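Long-range contacts in RIM-binding protein, isoform F (Drosophila melanogaster, PDB 6Q9M), which couples synaptic vesicle recruitment to release sites at the presynaptic active zone, probably as a scaffold that contains a central fibronectin type III array: residues T153-S158 and F201-K206; Q213-E218 and A292-I297; P241-A246 and R283-D288. All coordinates share one frame; numbering follows the deposited sequence.

Contact 1. Residues T153-S158 and F201-K206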
ATOM      1  N   THR A 153      -5.279 -15.787  -2.571  1.00 51.24           N
ATOM      2  CA  THR A 153      -5.717 -16.913  -1.749  1.00 52.06           C
ATOM      3  C   THR A 153      -4.834 -18.129  -2.032  1.00 49.82           C
ATOM      4  O   THR A 153      -3.784 -18.030  -2.674  1.00 51.21           O
ATOM      5  CB  THR A 153      -7.197 -17.242  -1.990  1.00 60.92           C
ATOM      6  OG1 THR A 153      -7.411 -17.555  -3.373  1.00 69.03           O
ATOM      7  CG2 THR A 153      -8.078 -16.080  -1.582  1.00 48.73           C
ATOM      8  N   GLY A 154      -5.239 -19.283  -1.509  1.00 51.57           N
ATOM      9  CA  GLY A 154      -4.457 -20.484  -1.765  1.00 46.70           C
ATOM     10  C   GLY A 154      -3.155 -20.571  -0.998  1.00 51.70           C
ATOM     11  O   GLY A 154      -2.279 -21.376  -1.366  1.00 51.54           O
ATOM     12  N   LEU A 155      -2.982 -19.750   0.038  1.00 38.98           N
ATOM     13  CA  LEU A 155      -1.760 -19.784   0.823  1.00 50.74           C
ATOM     14  C   LEU A 155      -1.890 -20.789   1.966  1.00 54.09           C
ATOM     15  O   LEU A 155      -2.986 -21.191   2.356  1.00 59.37           O
ATOM     16  CB  LEU A 155      -1.431 -18.393   1.378  1.00 52.11           C
ATOM     17  CG  LEU A 155      -1.448 -17.219   0.386  1.00 52.63           C
ATOM     18  CD1 LEU A 155      -0.889 -15.962   1.006  1.00 51.78           C
ATOM     19  CD2 LEU A 155      -0.679 -17.556  -0.872  1.00 47.31           C
ATOM     20  N   ALA A 156      -0.764 -21.217   2.461  1.00 49.92           N
ATOM     21  CA  ALA A 156      -0.654 -22.096   3.611  1.00 55.62           C
ATOM     22  C   ALA A 156      -0.353 -21.276   4.865  1.00 52.59           C
ATOM     23  O   ALA A 156       0.249 -20.199   4.777  1.00 47.69           O
ATOM     24  CB  ALA A 156       0.447 -23.140   3.388  1.00 48.21           C
ATOM     25  N   PRO A 157      -0.757 -21.734   6.049  1.00 53.93           N
ATOM     26  CA  PRO A 157      -0.548 -20.920   7.252  1.00 58.86           C
ATOM     27  C   PRO A 157       0.916 -20.901   7.657  1.00 56.66           C
ATOM     28  O   PRO A 157       1.698 -21.791   7.312  1.00 53.35           O
ATOM     29  CB  PRO A 157      -1.408 -21.614   8.319  1.00 62.57           C
ATOM     30  CG  PRO A 157      -1.938 -22.900   7.677  1.00 54.25           C
ATOM     31  CD  PRO A 157      -1.231 -23.091   6.378  1.00 53.45           C
ATOM     32  N   SER A 158       1.281 -19.852   8.397  1.00 59.83           N
ATOM     33  CA  SER A 158       2.621 -19.723   8.981  1.00 68.08           C
ATOM     34  C   SER A 158       3.732 -19.889   7.941  1.00 65.40           C
ATOM     35  O   SER A 158       4.777 -20.483   8.210  1.00 77.74           O
ATOM     36  CB  SER A 158       2.806 -20.718  10.129  1.00 68.23           C
ATOM     37  OG  SER A 158       3.703 -20.194  11.085  1.00 80.22           O
ATOM     38  N   PHE A 201       6.037 -11.200   3.329  1.00 57.14           N
ATOM     39  CA  PHE A 201       5.138 -11.315   4.470  1.00 59.49           C
ATOM     40  C   PHE A 201       4.989 -12.788   4.819  1.00 53.49           C
ATOM     41  O   PHE A 201       5.418 -13.668   4.070  1.00 56.48           O
ATOM     42  CB  PHE A 201       3.770 -10.669   4.179  1.00 60.89           C
ATOM     43  CG  PHE A 201       2.896 -11.469   3.242  1.00 51.84           C
ATOM     44  CD1 PHE A 201       2.987 -11.296   1.863  1.00 48.34           C
ATOM     45  CD2 PHE A 201       1.967 -12.377   3.739  1.00 56.65           C
ATOM     46  CE1 PHE A 201       2.183 -12.026   0.995  1.00 54.13           C
ATOM     47  CE2 PHE A 201       1.149 -13.124   2.873  1.00 59.45           C
ATOM     48  CZ  PHE A 201       1.264 -12.951   1.500  1.00 55.16           C
ATOM     49  N   ARG A 202       4.381 -13.053   5.978  1.00 53.70           N
ATOM     50  CA  ARG A 202       4.128 -14.411   6.448  1.00 53.14           C
ATOM     51  C   ARG A 202       2.648 -14.587   6.755  1.00 56.60           C
ATOM     52  O   ARG A 202       2.018 -13.682   7.310  1.00 63.05           O
ATOM     53  CB  ARG A 202       4.933 -14.739   7.708  1.00 56.89           C
ATOM     54  CG  ARG A 202       4.679 -16.173   8.187  1.00 64.70           C
ATOM     55  CD  ARG A 202       5.324 -16.525   9.526  1.00 80.31           C
ATOM     56  NE  ARG A 202       6.598 -15.862   9.770  1.00 82.10           N
ATOM     57  CZ  ARG A 202       7.772 -16.477   9.700  1.00 87.21           C
ATOM     58  NH1 ARG A 202       7.820 -17.761   9.381  1.00 85.57           N
ATOM     59  NH2 ARG A 202       8.894 -15.811   9.947  1.00 92.81           N
ATOM     60  N   THR A 203       2.085 -15.744   6.407  1.00 79.54           N
ATOM     61  CA  THR A 203       0.688 -15.947   6.765  1.00 76.09           C
ATOM     62  C   THR A 203       0.556 -16.207   8.266  1.00 81.20           C
ATOM     63  O   THR A 203       1.528 -16.512   8.959  1.00 79.71           O
ATOM     64  CB  THR A 203       0.066 -17.082   5.950  1.00 81.51           C
ATOM     65  OG1 THR A 203       0.931 -18.235   5.924  1.00 82.21           O
ATOM     66  CG2 THR A 203      -0.198 -16.600   4.532  1.00 79.19           C
ATOM     67  N   LEU A 204      -0.660 -16.026   8.780  1.00 83.19           N
ATOM     68  CA  LEU A 204      -0.928 -16.270  10.191  1.00 81.83           C
ATOM     69  C   LEU A 204      -0.929 -17.774  10.477  1.00 84.11           C
ATOM     70  O   LEU A 204      -1.000 -18.610   9.574  1.00 79.03           O
ATOM     71  CB  LEU A 204      -2.257 -15.645  10.608  1.00 72.62           C
ATOM     72  CG  LEU A 204      -2.464 -14.144  10.384  1.00 84.47           C
ATOM     73  CD1 LEU A 204      -3.852 -13.778  10.829  1.00 82.30           C
ATOM     74  CD2 LEU A 204      -1.427 -13.293  11.123  1.00 70.24           C
ATOM     75  N   THR A 205      -0.918 -18.108  11.765  1.00 89.97           N
ATOM     76  CA  THR A 205      -0.856 -19.493  12.217  1.00 88.41           C
ATOM     77  C   THR A 205      -2.263 -20.030  12.438  1.00 83.35           C
ATOM     78  O   THR A 205      -3.121 -19.349  13.004  1.00 89.73           O
ATOM     79  CB  THR A 205      -0.033 -19.626  13.503  1.00 91.56           C
ATOM     80  OG1 THR A 205       1.160 -18.834  13.399  1.00 95.15           O
ATOM     81  CG2 THR A 205       0.370 -21.084  13.725  1.00 91.86           C
ATOM     82  N   LYS A 206      -2.491 -21.252  11.967  1.00 91.41           N
ATOM     83  CA  LYS A 206      -3.825 -21.842  11.965  1.00103.33           C
ATOM     84  C   LYS A 206      -4.398 -21.974  13.372  1.00110.32           C
ATOM     85  O   LYS A 206      -5.401 -21.336  13.709  1.00124.90           O
ATOM     86  CB  LYS A 206      -3.769 -23.207  11.279  1.00114.76           C
ATOM     87  CG  LYS A 206      -2.662 -24.108  11.839  1.00128.12           C
ATOM     88  CD  LYS A 206      -1.877 -24.856  10.768  1.00135.44           C
ATOM     89  CE  LYS A 206      -0.469 -25.168  11.267  1.00138.04           C
ATOM     90  NZ  LYS A 206       0.381 -23.931  11.325  1.00133.91           N
TER
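Thr203 OG1 donates a hydrogen bond to the carbonyl oxygen of Ala156, and two residues further along the loop Ser158 N bonds to Leu204 O at 2.9 Å. Around this pair lies the tyrosine corner of a fibronectin type III domain, in which Tyr161 OH bonds back to Ala156 N; strand 198-202 pairs antiparallel with strand 160-167, and the chain leaving it meets the loop. The Thr203 bond is modelled very short, so its exact length is doubtful; chi1 of 47° sets OG1 between the backbone N and the carbonyl carbon, on the side of the 153-158 loop. The same OG1 is also bonded to Thr159 N, so that hydroxyl gathers two backbone groups at the start of strand 160-167. The Ser158 bond is bent, its donor lying above the carbonyl plane of Leu204 with an angle of 145° at the hydrogen. Close to Ser158 CB, the hydroxyl of Thr205 has its hydrogen bond with Asp210 OD1.

Packing continues outward in two directions. At one end Pro157 CB approaches Leu204 O at 3.3 Å, and the proline ring crosses the poorly ordered Lys206 chain at about a right angle, Pro157 CG to Lys206 CD 3.7 Å. At the other, Leu155 CD1 reaches Thr203 CG2 at 3.6 Å. The same Leu155 CD1 also meets Phe201 tip to tip, lying in the plane of the ring at its edge, 3.7 Å from Phe201 CZ.

Contact 2. Residues Q213-E218 and A292-I297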
ATOM      1  N   GLN A 213       5.142  -8.531  16.150  1.00 88.82           N
ATOM      2  CA  GLN A 213       6.041  -8.008  15.135  1.00 97.28           C
ATOM      3  C   GLN A 213       6.663  -6.702  15.610  1.00100.74           C
ATOM      4  O   GLN A 213       6.357  -6.195  16.695  1.00 97.61           O
ATOM      5  CB  GLN A 213       5.295  -7.810  13.818  1.00 99.61           C
ATOM      6  CG  GLN A 213       4.531  -9.031  13.356  1.00101.88           C
ATOM      7  CD  GLN A 213       4.155  -8.948  11.896  1.00106.39           C
ATOM      8  OE1 GLN A 213       2.991  -9.109  11.533  1.00109.56           O
ATOM      9  NE2 GLN A 213       5.142  -8.686  11.045  1.00106.84           N
ATOM     10  N   GLU A 214       7.535  -6.154  14.761  1.00105.39           N
ATOM     11  CA  GLU A 214       8.192  -4.869  14.996  1.00103.26           C
ATOM     12  C   GLU A 214       8.887  -4.852  16.355  1.00 94.34           C
ATOM     13  O   GLU A 214       8.783  -3.903  17.132  1.00 94.25           O
ATOM     14  CB  GLU A 214       7.195  -3.719  14.866  1.00111.48           C
ATOM     15  CG  GLU A 214       6.704  -3.496  13.444  1.00124.01           C
ATOM     16  CD  GLU A 214       5.596  -2.460  13.355  1.00133.82           C
ATOM     17  OE1 GLU A 214       5.316  -1.791  14.374  1.00135.35           O
ATOM     18  OE2 GLU A 214       5.006  -2.311  12.262  1.00138.87           O
ATOM     19  N   ILE A 215       9.634  -5.919  16.621  1.00 90.05           N
ATOM     20  CA  ILE A 215      10.422  -5.999  17.840  1.00 85.58           C
ATOM     21  C   ILE A 215      11.620  -5.075  17.715  1.00 91.79           C
ATOM     22  O   ILE A 215      12.355  -5.117  16.720  1.00 97.72           O
ATOM     23  CB  ILE A 215      10.873  -7.443  18.089  1.00 85.40           C
ATOM     24  CG1 ILE A 215       9.670  -8.387  18.090  1.00 89.53           C
ATOM     25  CG2 ILE A 215      11.700  -7.510  19.357  1.00 80.84           C
ATOM     26  CD1 ILE A 215       9.487  -9.115  16.777  1.00 93.35           C
ATOM     27  N   GLN A 216      11.827  -4.235  18.724  1.00 92.54           N
ATOM     28  CA  GLN A 216      13.031  -3.423  18.791  1.00 97.18           C
ATOM     29  C   GLN A 216      13.550  -3.419  20.216  1.00 89.70           C
ATOM     30  O   GLN A 216      12.866  -3.826  21.160  1.00 80.85           O
ATOM     31  CB  GLN A 216      12.788  -1.981  18.325  1.00100.54           C
ATOM     32  CG  GLN A 216      11.662  -1.827  17.334  1.00106.65           C
ATOM     33  CD  GLN A 216      11.388  -0.383  16.997  1.00116.94           C
ATOM     34  OE1 GLN A 216      11.897   0.532  17.651  1.00119.73           O
ATOM     35  NE2 GLN A 216      10.577  -0.165  15.969  1.00121.79           N
ATOM     36  N   LEU A 217      14.761  -2.900  20.371  1.00 93.50           N
ATOM     37  CA  LEU A 217      15.411  -2.924  21.666  1.00100.73           C
ATOM     38  C   LEU A 217      16.322  -1.717  21.787  1.00101.45           C
ATOM     39  O   LEU A 217      16.934  -1.297  20.804  1.00105.41           O
ATOM     40  CB  LEU A 217      16.208  -4.220  21.829  1.00105.77           C
ATOM     41  CG  LEU A 217      16.738  -4.519  23.222  1.00105.63           C
ATOM     42  CD1 LEU A 217      16.587  -6.000  23.493  1.00 98.42           C
ATOM     43  CD2 LEU A 217      18.187  -4.069  23.356  1.00109.58           C
ATOM     44  N   GLU A 218      16.382  -1.152  22.991  1.00101.62           N
ATOM     45  CA  GLU A 218      17.307  -0.066  23.300  1.00102.43           C
ATOM     46  C   GLU A 218      17.532  -0.022  24.807  1.00102.40           C
ATOM     47  O   GLU A 218      16.803  -0.642  25.585  1.00108.67           O
ATOM     48  CB  GLU A 218      16.784   1.272  22.772  1.00102.06           C
ATOM     49  CG  GLU A 218      15.449   1.699  23.358  1.00100.41           C
ATOM     50  CD  GLU A 218      15.005   3.055  22.848  1.00103.52           C
ATOM     51  OE1 GLU A 218      15.368   4.077  23.468  1.00104.52           O
ATOM     52  OE2 GLU A 218      14.299   3.097  21.818  1.00104.29           O
ATOM     53  N   ALA A 292       4.497 -19.400  18.734  1.00 82.31           N
ATOM     54  CA  ALA A 292       5.902 -19.550  18.402  1.00 88.38           C
ATOM     55  C   ALA A 292       6.641 -18.222  18.604  1.00 94.70           C
ATOM     56  O   ALA A 292       6.044 -17.148  18.778  1.00 87.37           O
ATOM     57  CB  ALA A 292       6.052 -20.011  16.954  1.00 88.04           C
ATOM     58  N   ASP A 293       7.968 -18.305  18.589  1.00106.40           N
ATOM     59  CA  ASP A 293       8.790 -17.127  18.829  1.00113.73           C
ATOM     60  C   ASP A 293       8.847 -16.218  17.606  1.00108.79           C
ATOM     61  O   ASP A 293       8.872 -16.682  16.461  1.00102.63           O
ATOM     62  CB  ASP A 293      10.191 -17.558  19.247  1.00125.25           C
ATOM     63  CG  ASP A 293      10.209 -18.175  20.621  1.00133.87           C
ATOM     64  OD1 ASP A 293       9.189 -18.781  20.994  1.00139.93           O
ATOM     65  OD2 ASP A 293      11.225 -18.046  21.331  1.00137.62           O
ATOM     66  N   SER A 294       8.897 -14.914  17.868  1.00107.93           N
ATOM     67  CA  SER A 294       8.990 -13.902  16.827  1.00105.88           C
ATOM     68  C   SER A 294      10.393 -13.849  16.216  1.00103.13           C
ATOM     69  O   SER A 294      11.271 -14.673  16.496  1.00102.27           O
ATOM     70  CB  SER A 294       8.598 -12.540  17.388  1.00107.45           C
ATOM     71  OG  SER A 294       9.543 -12.071  18.341  1.00107.13           O
ATOM     72  N   ALA A 295      10.576 -12.877  15.333  1.00101.85           N
ATOM     73  CA  ALA A 295      11.874 -12.646  14.711  1.00102.97           C
ATOM     74  C   ALA A 295      12.843 -12.018  15.708  1.00108.00           C
ATOM     75  O   ALA A 295      12.501 -11.017  16.349  1.00110.30           O
ATOM     76  CB  ALA A 295      11.719 -11.742  13.489  1.00101.82           C
ATOM     77  N   PRO A 296      14.047 -12.574  15.878  1.00111.97           N
ATOM     78  CA  PRO A 296      15.022 -11.962  16.791  1.00113.30           C
ATOM     79  C   PRO A 296      15.531 -10.633  16.248  1.00110.97           C
ATOM     80  O   PRO A 296      15.539 -10.392  15.038  1.00111.87           O
ATOM     81  CB  PRO A 296      16.144 -13.006  16.867  1.00112.45           C
ATOM     82  CG  PRO A 296      16.024 -13.779  15.600  1.00108.56           C
ATOM     83  CD  PRO A 296      14.554 -13.827  15.289  1.00108.74           C
ATOM     84  N   ILE A 297      15.956  -9.764  17.164  1.00109.27           N
ATOM     85  CA  ILE A 297      16.511  -8.461  16.798  1.00110.11           C
ATOM     86  C   ILE A 297      17.897  -8.263  17.405  1.00114.60           C
ATOM     87  O   ILE A 297      18.358  -9.073  18.209  1.00112.06           O
ATOM     88  CB  ILE A 297      15.565  -7.321  17.238  1.00106.17           C
ATOM     89  CG1 ILE A 297      14.130  -7.638  16.823  1.00105.27           C
ATOM     90  CG2 ILE A 297      16.025  -5.966  16.686  1.00105.86           C
ATOM     91  CD1 ILE A 297      13.881  -7.589  15.331  1.00107.26           C
TER
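Ile215 and Ile297 supply most of the buried surface, with Ser294 third; the two isoleucine side chains cross obliquely at the end of the modelled chain. Ile297 CG1 lies 3.5 Å from Ile215 CB and equally near its CG2, so the tail side chain presses on the branch point of its partner. The closest approach is to backbone: Ile297 CG1 stands 3.1 Å from Ile215 O, and Ile297 CD1 is almost as near to that oxygen. A carbonyl is thus partly covered by aliphatic carbon, and the closeness of the two residues points to tight packing at this place.

The other branch of Ile215 turns to the earlier part of 292-297. CG1 is anti to the carbonyl carbon (chi1 -54°), and chi2 of 99°, away from a staggered value, carries CD1 to the 292-297 segment, where two oxygens lie on the same side of it. Ile215 CD1 meets Ser294 OG at 3.3 Å and Ala295 O at 3.6 Å, both as van der Waals neighbours of a methyl. Ser294 CB touches the same Ile215 CD1 at 3.6 Å. Ser294 is buried and rests also on Pro211 and Thr281, while Ile215 packs in addition on Ile282.

In the fold, the contact sets the C-terminal tail of the third, immunoglobulin-like domain against the edge strand 215-219, whose other side pairs with strand 225-231. The nearest CA atoms, those of Gln216 and Ile297, are 6.4 Å apart, and no beta bridge is formed. The tail has a salt bridge further back, from Asp293 to Arg283, but between these two segments the hold is apolar packing, which probably fixes Ile297 less strictly than strand pairing would.

Contact 3. Residues P241-A246 and R283-D288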
ATOM      1  N   PRO A 241      -8.150 -14.214  21.360  1.00116.01           N
ATOM      2  CA  PRO A 241      -8.197 -14.360  22.824  1.00114.35           C
ATOM      3  C   PRO A 241      -6.801 -14.229  23.435  1.00110.25           C
ATOM      4  O   PRO A 241      -6.347 -15.082  24.195  1.00109.96           O
ATOM      5  CB  PRO A 241      -8.779 -15.768  23.031  1.00118.04           C
ATOM      6  CG  PRO A 241      -8.718 -16.438  21.676  1.00116.84           C
ATOM      7  CD  PRO A 241      -8.740 -15.364  20.653  1.00115.05           C
ATOM      8  N   VAL A 242      -6.154 -13.113  23.117  1.00108.51           N
ATOM      9  CA  VAL A 242      -4.792 -12.841  23.557  1.00100.11           C
ATOM     10  C   VAL A 242      -4.749 -12.472  25.031  1.00106.60           C
ATOM     11  O   VAL A 242      -5.446 -11.561  25.484  1.00107.74           O
ATOM     12  CB  VAL A 242      -4.177 -11.747  22.681  1.00 84.95           C
ATOM     13  CG1 VAL A 242      -2.909 -11.205  23.278  1.00 76.78           C
ATOM     14  CG2 VAL A 242      -3.947 -12.322  21.286  1.00 78.76           C
ATOM     15  N   THR A 243      -3.938 -13.207  25.798  1.00112.69           N
ATOM     16  CA  THR A 243      -3.734 -12.921  27.222  1.00118.79           C
ATOM     17  C   THR A 243      -2.779 -11.746  27.437  1.00120.24           C
ATOM     18  O   THR A 243      -3.104 -10.755  28.110  1.00126.52           O
ATOM     19  CB  THR A 243      -3.116 -14.142  27.906  1.00126.33           C
ATOM     20  OG1 THR A 243      -1.979 -14.529  27.142  1.00129.61           O
ATOM     21  CG2 THR A 243      -4.046 -15.284  28.020  1.00130.63           C
ATOM     22  N   GLY A 244      -1.576 -11.858  26.867  1.00115.00           N
ATOM     23  CA  GLY A 244      -0.450 -11.019  27.237  1.00108.12           C
ATOM     24  C   GLY A 244       0.790 -11.425  26.462  1.00 97.78           C
ATOM     25  O   GLY A 244       0.668 -11.913  25.336  1.00 97.26           O
ATOM     26  N   TYR A 245       1.983 -11.256  27.039  1.00 88.67           N
ATOM     27  CA  TYR A 245       3.222 -11.558  26.328  1.00 87.14           C
ATOM     28  C   TYR A 245       4.267 -12.110  27.287  1.00 87.52           C
ATOM     29  O   TYR A 245       4.108 -12.064  28.507  1.00 90.60           O
ATOM     30  CB  TYR A 245       3.774 -10.319  25.596  1.00 83.16           C
ATOM     31  CG  TYR A 245       2.780  -9.789  24.601  1.00 79.01           C
ATOM     32  CD1 TYR A 245       2.668 -10.355  23.338  1.00 80.39           C
ATOM     33  CD2 TYR A 245       1.910  -8.771  24.946  1.00 77.97           C
ATOM     34  CE1 TYR A 245       1.737  -9.895  22.429  1.00 79.49           C
ATOM     35  CE2 TYR A 245       0.972  -8.305  24.044  1.00 84.26           C
ATOM     36  CZ  TYR A 245       0.890  -8.871  22.787  1.00 82.53           C
ATOM     37  OH  TYR A 245      -0.040  -8.399  21.885  1.00 86.01           O
ATOM     38  N   ALA A 246       5.312 -12.708  26.710  1.00 86.92           N
ATOM     39  CA  ALA A 246       6.439 -13.248  27.463  1.00 85.86           C
ATOM     40  C   ALA A 246       7.723 -13.028  26.675  1.00 86.36           C
ATOM     41  O   ALA A 246       7.760 -13.248  25.459  1.00 84.29           O
ATOM     42  CB  ALA A 246       6.255 -14.740  27.770  1.00 84.30           C
ATOM     43  N   ARG A 283       7.126 -13.985  22.981  1.00 74.79           N
ATOM     44  CA  ARG A 283       6.066 -14.930  22.686  1.00 84.65           C
ATOM     45  C   ARG A 283       4.714 -14.331  23.039  1.00 82.30           C
ATOM     46  O   ARG A 283       4.570 -13.702  24.094  1.00 85.06           O
ATOM     47  CB  ARG A 283       6.271 -16.211  23.478  1.00101.49           C
ATOM     48  CG  ARG A 283       7.275 -17.131  22.872  1.00112.03           C
ATOM     49  CD  ARG A 283       8.247 -17.589  23.962  1.00118.52           C
ATOM     50  NE  ARG A 283       9.352 -18.302  23.346  1.00121.46           N
ATOM     51  CZ  ARG A 283      10.333 -18.880  24.009  1.00126.70           C
ATOM     52  NH1 ARG A 283      10.365 -18.807  25.327  1.00129.77           N
ATOM     53  NH2 ARG A 283      11.294 -19.486  23.340  1.00127.84           N
ATOM     54  N   THR A 284       3.735 -14.494  22.150  1.00 75.05           N
ATOM     55  CA  THR A 284       2.362 -14.159  22.501  1.00 76.37           C
ATOM     56  C   THR A 284       1.736 -15.298  23.292  1.00 82.04           C
ATOM     57  O   THR A 284       1.732 -16.456  22.853  1.00 82.76           O
ATOM     58  CB  THR A 284       1.511 -13.877  21.266  1.00 76.78           C
ATOM     59  OG1 THR A 284       2.165 -12.905  20.443  1.00 79.49           O
ATOM     60  CG2 THR A 284       0.155 -13.337  21.696  1.00 74.38           C
ATOM     61  N   LYS A 285       1.145 -14.953  24.422  1.00 84.15           N
ATOM     62  CA  LYS A 285       0.466 -15.895  25.294  1.00 95.54           C
ATOM     63  C   LYS A 285      -1.029 -15.763  25.016  1.00 94.22           C
ATOM     64  O   LYS A 285      -1.526 -14.666  24.755  1.00 88.71           O
ATOM     65  CB  LYS A 285       0.827 -15.564  26.758  1.00 99.60           C
ATOM     66  CG  LYS A 285       0.176 -16.351  27.920  1.00112.68           C
ATOM     67  CD  LYS A 285      -0.286 -17.778  27.613  1.00119.61           C
ATOM     68  CE  LYS A 285      -0.262 -18.641  28.869  1.00123.35           C
ATOM     69  NZ  LYS A 285      -1.169 -18.128  29.944  1.00122.09           N
ATOM     70  N   SER A 286      -1.751 -16.878  25.052  1.00 99.09           N
ATOM     71  CA  SER A 286      -3.199 -16.816  24.893  1.00103.48           C
ATOM     72  C   SER A 286      -3.842 -17.811  25.850  1.00108.85           C
ATOM     73  O   SER A 286      -3.189 -18.358  26.743  1.00101.56           O
ATOM     74  CB  SER A 286      -3.621 -17.045  23.434  1.00105.49           C
ATOM     75  OG  SER A 286      -4.046 -18.383  23.212  1.00112.13           O
ATOM     76  N   ARG A 287      -5.134 -18.064  25.621  1.00119.34           N
ATOM     77  CA  ARG A 287      -6.009 -18.568  26.675  1.00127.19           C
ATOM     78  C   ARG A 287      -5.540 -19.907  27.229  1.00131.08           C
ATOM     79  O   ARG A 287      -5.678 -20.155  28.434  1.00130.91           O
ATOM     80  CB  ARG A 287      -7.446 -18.672  26.151  1.00132.01           C
ATOM     81  CG  ARG A 287      -7.673 -19.602  24.937  1.00134.98           C
ATOM     82  CD  ARG A 287      -7.318 -18.946  23.603  1.00131.32           C
ATOM     83  NE  ARG A 287      -7.855 -19.644  22.430  1.00128.11           N
ATOM     84  CZ  ARG A 287      -7.244 -19.692  21.245  1.00122.04           C
ATOM     85  NH1 ARG A 287      -7.803 -20.341  20.231  1.00122.06           N
ATOM     86  NH2 ARG A 287      -6.068 -19.092  21.072  1.00113.87           N
ATOM     87  N   ASP A 288      -4.968 -20.776  26.389  1.00133.61           N
ATOM     88  CA  ASP A 288      -4.378 -22.016  26.882  1.00140.63           C
ATOM     89  C   ASP A 288      -2.985 -22.307  26.328  1.00139.15           C
ATOM     90  O   ASP A 288      -2.470 -23.401  26.566  1.00141.18           O
ATOM     91  CB  ASP A 288      -5.287 -23.213  26.576  1.00146.36           C
ATOM     92  CG  ASP A 288      -6.721 -23.014  27.055  1.00150.12           C
ATOM     93  OD1 ASP A 288      -7.484 -22.273  26.401  1.00148.74           O
ATOM     94  OD2 ASP A 288      -7.097 -23.618  28.082  1.00156.09           O
TER
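The Tyr245 and Thr284 side chains run alongside each other on one face of the sheet, as a non-hydrogen-bonded pair of two antiparallel strands. Followed outward, Tyr245 CB passes Arg283 O at 3.8 Å; CG is anti to the carbonyl carbon (chi1 -59°), which starts the ring off beside the Thr284 side chain. CD1 then approaches Thr284 OG1, and Tyr245 CE1 comes closest to that atom at 3.6 Å. The hydroxyl of Thr284 stands near the ring plane at its edge and has its own hydrogen bond to Asp210 O. At the tip, Tyr245 OH is gripped by Val233 N and Pro260 O, which together with an edge-to-face contact with Trp230 fix the rotation of the ring.

On both sides of this pair the backbones are joined. Ala246 and Arg283 exchange two hydrogen bonds, the shorter from Arg283 N to Ala246 O at 2.7 Å, while Lys285 N donates to Gly244 O at 3.2 Å. One residue earlier the register slips: Thr243 N also reaches across, to Lys285 O, at 3.0 Å. Thr243 OG1 is modelled too close to that same oxygen, and its position is doubtful. The other branch, Thr243 CG2, rests 3.3 Å from Ser286 C. An alanine in place of Thr243 would probably leave the Ser286 carbonyl carbon without its methyl cover and open a small gap beside the slip.

Beyond it, Pro241 CG lies over one face of the Arg287 guanidinium, 3.3 Å above the plane and offset toward the rim, with NE its nearest atom; a bond from Arg287 NH2 to Ser286 OG steadies the group.

Strands 242-246 and 283-286 run at 146° between their directions, and Thr243 and Gly244 together stand opposite Lys285: this is a classic beta bulge in one sheet of an immunoglobulin-like sandwich, related to the fibronectin type III fold.

From the N terminus, contact 1 comes first: it closes the span from 153-158 to 201-206 and ties the last strand of that sheet, 198-202, and the chain leaving it to the loop before strand 160-167. Only a few residues later 213-218 opens contact 2, which does not close until 292-297 at the modelled C terminus, so it brackets almost the whole third domain. Contact 3 lies entirely within that bracket, joining neighbouring strands of its second sheet. Contact 1 precedes both in the chain; it touches neither, the nearest atoms being about 6 Å (contact 2) and 7 Å (contact 3) away. Contacts 2 and 3 do meet, through a salt bridge between Asp293 and Arg283, linking the tail to strand 283-286.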